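Local coordinates for protein uracil-dna glycosylase (Deinococcus radiodurans, PDB 4UQM) that belongs to the uracil-DNA glycosylase superfamily of alpha/beta proteins and is seen here bound to a DNA duplex, at residues A[17-23]-A[35-41]; A[77-83]-A[138-144]. The protein carries 1 engineered substitution. Residue numbers count along the deposited sequence, not the author numbering.

Contact 1: A[17-23]-A[35-41]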
loop_
_atom_site.group_PDB
_atom_site.type_symbol
_atom_site.label_atom_id
_atom_site.label_comp_id
_atom_site.label_asym_id
_atom_site.label_seq_id
_atom_site.Cartn_x
_atom_site.Cartn_y
_atom_site.Cartn_z
ATOM N N PRO A 17 10.825 -16.731 15.762
ATOM C CA PRO A 17 10.295 -15.741 14.813
ATOM C C PRO A 17 9.443 -16.418 13.714
ATOM O O PRO A 17 9.649 -17.573 13.359
ATOM C CB PRO A 17 11.559 -15.059 14.240
ATOM C CG PRO A 17 12.682 -15.516 15.105
ATOM C CD PRO A 17 12.285 -16.850 15.634
ATOM N N ILE A 18 8.431 -15.682 13.260
ATOM C CA ILE A 18 7.508 -16.122 12.215
ATOM C C ILE A 18 7.839 -15.255 11.005
ATOM O O ILE A 18 7.298 -14.129 10.841
ATOM C CB ILE A 18 6.041 -15.964 12.648
ATOM C CG1 ILE A 18 5.739 -16.553 14.033
ATOM C CG2 ILE A 18 5.132 -16.643 11.641
ATOM C CD1 ILE A 18 4.537 -15.865 14.693
ATOM N N ILE A 19 8.755 -15.731 10.184
ATOM C CA ILE A 19 9.304 -14.904 9.112
ATOM C C ILE A 19 8.688 -15.309 7.774
ATOM O O ILE A 19 8.764 -16.493 7.386
ATOM C CB ILE A 19 10.821 -15.039 9.029
ATOM C CG1 ILE A 19 11.469 -14.633 10.362
ATOM C CG2 ILE A 19 11.347 -14.226 7.850
ATOM C CD1 ILE A 19 12.884 -15.136 10.546
ATOM N N PRO A 20 8.057 -14.355 7.070
ATOM C CA PRO A 20 7.529 -14.713 5.745
ATOM C C PRO A 20 8.608 -15.095 4.773
ATOM O O PRO A 20 9.750 -14.562 4.833
ATOM C CB PRO A 20 6.853 -13.414 5.254
ATOM C CG PRO A 20 6.688 -12.577 6.473
ATOM C CD PRO A 20 7.821 -12.947 7.387
ATOM N N ALA A 21 8.255 -16.030 3.895
ATOM C CA ALA A 21 9.241 -16.535 2.923
ATOM C C ALA A 21 9.481 -15.545 1.811
ATOM O O ALA A 21 8.565 -14.810 1.419
ATOM C CB ALA A 21 8.750 -17.833 2.340
ATOM N N ASN A 22 10.688 -15.593 1.243
ATOM C CA ASN A 22 10.991 -14.948 -0.014
ATOM C C ASN A 22 10.738 -13.429 0.014
ATOM O O ASN A 22 10.101 -12.882 -0.911
ATOM C CB ASN A 22 10.209 -15.594 -1.173
ATOM C CG ASN A 22 10.678 -15.107 -2.565
ATOM O OD1 ASN A 22 11.826 -14.758 -2.747
ATOM N ND2 ASN A 22 9.767 -15.045 -3.518
ATOM N N LEU A 23 11.174 -12.786 1.098
ATOM C CA LEU A 23 11.262 -11.330 1.164
ATOM C C LEU A 23 12.648 -10.883 0.738
ATOM O O LEU A 23 13.657 -11.606 0.957
ATOM C CB LEU A 23 11.006 -10.803 2.580
ATOM C CG LEU A 23 9.664 -11.127 3.237
ATOM C CD1 LEU A 23 9.609 -10.516 4.589
ATOM C CD2 LEU A 23 8.542 -10.628 2.353
ATOM N N PHE A 35 9.102 -9.559 13.249
ATOM C CA PHE A 35 8.743 -10.975 13.110
ATOM C C PHE A 35 9.048 -11.779 14.359
ATOM O O PHE A 35 8.476 -12.831 14.585
ATOM C CB PHE A 35 9.419 -11.596 11.884
ATOM C CG PHE A 35 9.088 -10.875 10.582
ATOM C CD1 PHE A 35 7.801 -10.602 10.263
ATOM C CD2 PHE A 35 10.080 -10.513 9.667
ATOM C CE1 PHE A 35 7.480 -9.942 9.074
ATOM C CE2 PHE A 35 9.765 -9.883 8.485
ATOM C CZ PHE A 35 8.479 -9.549 8.199
ATOM N N SER A 36 9.939 -11.227 15.189
ATOM C CA SER A 36 10.367 -11.812 16.454
ATOM C C SER A 36 9.568 -11.329 17.684
ATOM O O SER A 36 9.744 -11.852 18.759
ATOM C CB SER A 36 11.886 -11.540 16.658
ATOM O OG SER A 36 12.682 -11.791 15.475
ATOM N N ALA A 37 8.718 -10.309 17.525
ATOM C CA ALA A 37 8.110 -9.608 18.625
ATOM C C ALA A 37 6.868 -10.290 19.167
ATOM O O ALA A 37 6.088 -10.873 18.395
ATOM C CB ALA A 37 7.769 -8.193 18.184
ATOM N N PRO A 38 6.632 -10.156 20.492
ATOM C CA PRO A 38 5.381 -10.670 21.032
ATOM C C PRO A 38 4.093 -10.169 20.331
ATOM O O PRO A 38 3.201 -11.004 20.059
ATOM C CB PRO A 38 5.461 -10.282 22.509
ATOM C CG PRO A 38 6.912 -10.235 22.805
ATOM C CD PRO A 38 7.541 -9.695 21.563
ATOM N N TYR A 39 3.983 -8.874 19.996
ATOM C CA TYR A 39 2.749 -8.398 19.366
ATOM C C TYR A 39 2.486 -9.126 18.038
ATOM O O TYR A 39 1.341 -9.337 17.641
ATOM C CB TYR A 39 2.740 -6.867 19.114
ATOM C CG TYR A 39 3.448 -6.444 17.841
ATOM C CD1 TYR A 39 2.774 -6.423 16.616
ATOM C CD2 TYR A 39 4.812 -6.061 17.863
ATOM C CE1 TYR A 39 3.376 -6.088 15.438
ATOM C CE2 TYR A 39 5.438 -5.714 16.676
ATOM C CZ TYR A 39 4.725 -5.774 15.471
ATOM O OH TYR A 39 5.324 -5.430 14.320
ATOM N N PHE A 40 3.549 -9.499 17.337
ATOM C CA PHE A 40 3.415 -10.107 16.036
ATOM C C PHE A 40 3.017 -11.570 16.170
ATOM O O PHE A 40 2.236 -12.104 15.355
ATOM C CB PHE A 40 4.711 -9.929 15.225
ATOM C CG PHE A 40 4.577 -10.321 13.806
ATOM C CD1 PHE A 40 4.091 -9.422 12.855
ATOM C CD2 PHE A 40 4.906 -11.584 13.398
ATOM C CE1 PHE A 40 3.955 -9.815 11.541
ATOM C CE2 PHE A 40 4.738 -11.957 12.096
ATOM C CZ PHE A 40 4.255 -11.089 11.169
ATOM N N HIS A 41 3.516 -12.212 17.213
ATOM C CA HIS A 41 3.086 -13.562 17.522
ATOM C C HIS A 41 1.578 -13.553 17.834
ATOM O O HIS A 41 0.849 -14.409 17.395
ATOM C CB HIS A 41 3.872 -14.116 18.732
ATOM C CG HIS A 41 3.498 -15.516 19.103
ATOM N ND1 HIS A 41 4.202 -16.610 18.640
ATOM C CD2 HIS A 41 2.548 -16.007 19.939
ATOM C CE1 HIS A 41 3.664 -17.713 19.130
ATOM N NE2 HIS A 41 2.667 -17.370 19.931
#
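F35 and I18 carry most of this contact, with 107 and 89 Å² covered out of 379 Å² shared by both sides. The F35 carbonyl accepts the one hydrogen bond across the segments, from I18 N to F35 O at 3.1 Å and an N-H...O angle of 167°. F35 O also receives a CA-H...O contact from P17 CA at 3.4 Å, so two successive residues of the irregular 17-23 segment dock on one carbonyl. The CA-to-CB bond of F35 points toward that segment, and P20 makes a CH-pi contact: P20 CD lies 3.5 Å from the F35 ring centroid and 14° off its normal, hence over the face. L23 CD1 approaches F35 CZ at 3.9 Å, and I19 CG1 lies 4.0 Å from F35 CB. I18 instead reaches helix 38-53, with I18 CB 4.2 Å from F40 CE2 and I18 CD1 3.9 Å from H41 CA. P17 CB meets S36 OG at 3.7 Å, a hydroxyl hydrogen-bonded to L32 O. The N-terminal arm thus lies across the junction of helices 25-35 and 38-53, with A37 at the N-cap position of the second and F64 packing on P20 and F40.

Contact 2: A[77-83]-A[138-144]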
loop_
_atom_site.group_PDB
_atom_site.type_symbol
_atom_site.label_atom_id
_atom_site.label_comp_id
_atom_site.label_asym_id
_atom_site.label_seq_id
_atom_site.Cartn_x
_atom_site.Cartn_y
_atom_site.Cartn_z
ATOM N N VAL A 77 8.153 5.891 -3.627
ATOM C CA VAL A 77 6.809 6.373 -3.267
ATOM C C VAL A 77 6.166 5.302 -2.426
ATOM O O VAL A 77 6.300 4.104 -2.743
ATOM C CB VAL A 77 5.935 6.626 -4.518
ATOM C CG1 VAL A 77 4.516 7.068 -4.122
ATOM C CG2 VAL A 77 6.595 7.651 -5.450
ATOM N N LEU A 78 5.572 5.691 -1.303
ATOM C CA LEU A 78 4.855 4.752 -0.483
ATOM C C LEU A 78 3.401 5.189 -0.466
ATOM O O LEU A 78 3.098 6.235 0.015
ATOM C CB LEU A 78 5.452 4.693 0.938
ATOM C CG LEU A 78 4.907 3.594 1.860
ATOM C CD1 LEU A 78 5.864 3.336 2.996
ATOM C CD2 LEU A 78 3.518 3.960 2.412
ATOM N N ILE A 79 2.539 4.377 -1.062
ATOM C CA ILE A 79 1.097 4.574 -1.055
ATOM C C ILE A 79 0.533 3.783 0.106
ATOM O O ILE A 79 0.798 2.596 0.218
ATOM C CB ILE A 79 0.400 4.198 -2.389
ATOM C CG1 ILE A 79 0.803 5.229 -3.432
ATOM C CG2 ILE A 79 -1.111 4.062 -2.287
ATOM C CD1 ILE A 79 0.303 4.953 -4.815
ATOM N N LEU A 80 -0.246 4.425 0.976
ATOM C CA LEU A 80 -0.822 3.750 2.121
ATOM C C LEU A 80 -2.332 3.937 2.146
ATOM O O LEU A 80 -2.819 5.058 2.293
ATOM C CB LEU A 80 -0.213 4.284 3.413
ATOM C CG LEU A 80 -0.511 3.504 4.696
ATOM C CD1 LEU A 80 0.035 2.108 4.628
ATOM C CD2 LEU A 80 -0.060 4.177 5.940
ATOM N N GLY A 81 -3.045 2.838 1.888
ATOM C CA GLY A 81 -4.494 2.784 2.081
ATOM C C GLY A 81 -4.876 2.275 3.459
ATOM O O GLY A 81 -4.065 2.268 4.406
ATOM N N GLN A 82 -6.158 1.949 3.569
ATOM C CA GLN A 82 -6.732 1.529 4.829
ATOM C C GLN A 82 -6.515 0.047 5.141
ATOM O O GLN A 82 -5.876 -0.317 6.151
ATOM C CB GLN A 82 -8.224 1.925 4.826
ATOM C CG GLN A 82 -8.982 1.461 6.073
ATOM C CD GLN A 82 -10.437 1.806 6.026
ATOM O OE1 GLN A 82 -10.810 2.965 6.235
ATOM N NE2 GLN A 82 -11.272 0.808 5.792
ATOM N N ASP A 83 -7.100 -0.790 4.306
ATOM C CA ASP A 83 -7.049 -2.233 4.491
ATOM C C ASP A 83 -7.406 -2.854 3.156
ATOM O O ASP A 83 -7.806 -2.155 2.207
ATOM C CB ASP A 83 -7.958 -2.712 5.672
ATOM C CG ASP A 83 -9.444 -2.610 5.414
ATOM O OD1 ASP A 83 -9.952 -1.663 4.807
ATOM O OD2 ASP A 83 -10.170 -3.563 5.839
ATOM N N VAL A 138 7.135 1.995 -6.345
ATOM C CA VAL A 138 5.924 2.422 -5.632
ATOM C C VAL A 138 5.463 1.282 -4.733
ATOM O O VAL A 138 5.002 0.239 -5.227
ATOM C CB VAL A 138 4.803 2.780 -6.602
ATOM C CG1 VAL A 138 3.571 3.262 -5.821
ATOM C CG2 VAL A 138 5.253 3.877 -7.591
ATOM N N LEU A 139 5.618 1.453 -3.419
ATOM C CA LEU A 139 5.226 0.457 -2.458
ATOM C C LEU A 139 3.732 0.623 -2.203
ATOM O O LEU A 139 3.309 1.655 -1.704
ATOM C CB LEU A 139 6.046 0.616 -1.174
ATOM C CG LEU A 139 5.778 -0.399 -0.066
ATOM C CD1 LEU A 139 6.238 -1.791 -0.434
ATOM C CD2 LEU A 139 6.580 0.010 1.172
ATOM N N LEU A 140 2.973 -0.405 -2.551
ATOM C CA LEU A 140 1.518 -0.363 -2.464
ATOM C C LEU A 140 1.026 -1.025 -1.180
ATOM O O LEU A 140 0.703 -2.208 -1.145
ATOM C CB LEU A 140 0.936 -0.994 -3.742
ATOM C CG LEU A 140 1.246 -0.223 -5.039
ATOM C CD1 LEU A 140 0.933 -1.102 -6.222
ATOM C CD2 LEU A 140 0.372 0.990 -5.071
ATOM N N LEU A 141 0.988 -0.235 -0.134
ATOM C CA LEU A 141 0.750 -0.710 1.237
ATOM C C LEU A 141 -0.669 -0.362 1.686
ATOM O O LEU A 141 -1.289 0.540 1.178
ATOM C CB LEU A 141 1.787 -0.112 2.195
ATOM C CG LEU A 141 2.186 -0.856 3.475
ATOM C CD1 LEU A 141 2.744 -2.244 3.142
ATOM C CD2 LEU A 141 3.175 -0.030 4.315
ATOM N N ASN A 142 -1.140 -1.091 2.694
ATOM C CA ASN A 142 -2.309 -0.666 3.501
ATOM C C ASN A 142 -1.907 -0.656 4.962
ATOM O O ASN A 142 -0.979 -1.377 5.351
ATOM C CB ASN A 142 -3.448 -1.674 3.315
ATOM C CG ASN A 142 -4.211 -1.512 2.006
ATOM O OD1 ASN A 142 -4.666 -0.426 1.680
ATOM N ND2 ASN A 142 -4.441 -2.630 1.281
ATOM N N ALA A 143 -2.604 0.163 5.760
ATOM C CA ALA A 143 -2.311 0.225 7.157
ATOM C C ALA A 143 -2.506 -1.104 7.881
ATOM O O ALA A 143 -1.787 -1.388 8.882
ATOM C CB ALA A 143 -3.117 1.331 7.825
ATOM N N VAL A 144 -3.516 -1.839 7.426
ATOM C CA VAL A 144 -3.883 -3.149 7.947
ATOM C C VAL A 144 -3.804 -4.079 6.760
ATOM O O VAL A 144 -4.267 -3.720 5.661
ATOM C CB VAL A 144 -5.321 -3.078 8.572
ATOM C CG1 VAL A 144 -6.001 -4.422 8.715
ATOM C CG2 VAL A 144 -5.261 -2.281 9.874
HETATM O O HOH W 1 -7.340 0.653 1.263
#
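V138 opens the pairing with CA 3.4 Å from V77 O, while V138 CG1 packs 3.8 Å from I79 CD1. L139 makes two backbone bonds of the parallel ladder, L139 N to V77 O at 2.8 Å and I79 N to L139 O at 2.9 Å. On the V138 face, L140 CD2 lies 4.0 Å from I79 CD1. L141 repeats the pattern: L141 N to I79 O is 2.9 Å, and G81 N to L141 O is 3.0 Å. N142 sits so close to G81 that an ideal CB there would lie 2.5 Å from N142 OD1; that oxygen accepts from a water that links Q82 N and D83 O. Beyond the strands, A143 N bonds G81 O at 2.9 Å and V144 N bonds Q82 O at 3.1 Å. The axes run at 23°, joining an edge strand to a central one in the UDG fold's four-stranded parallel sheet. At the C-terminal end of strand 77-81 begins the family's Gly-Gln-Asp-Pro-Tyr loop, beside the bound nucleic acid.

The centre of contact 2 lies about 2 Å from the centre of the chain with all 14 of its residues buried, whereas that of contact 1 is about 19 Å out and two of its nine touching residues are buried. They hold different elements: two sheet strands versus an irregular arm against the junction of two helices. Accordingly, six backbone hydrogen bonds cross between 77-83 and 138-144 but a single one between 17-23 and 35-41, where apolar side chains, F35 and I18 foremost, bury most of the surface. The nearest atom of contact 1 is about 17 Å from the nucleic acid that contact 2 borders. The two do not touch (nearest atoms about 10 Å apart) and follow in series along the chain.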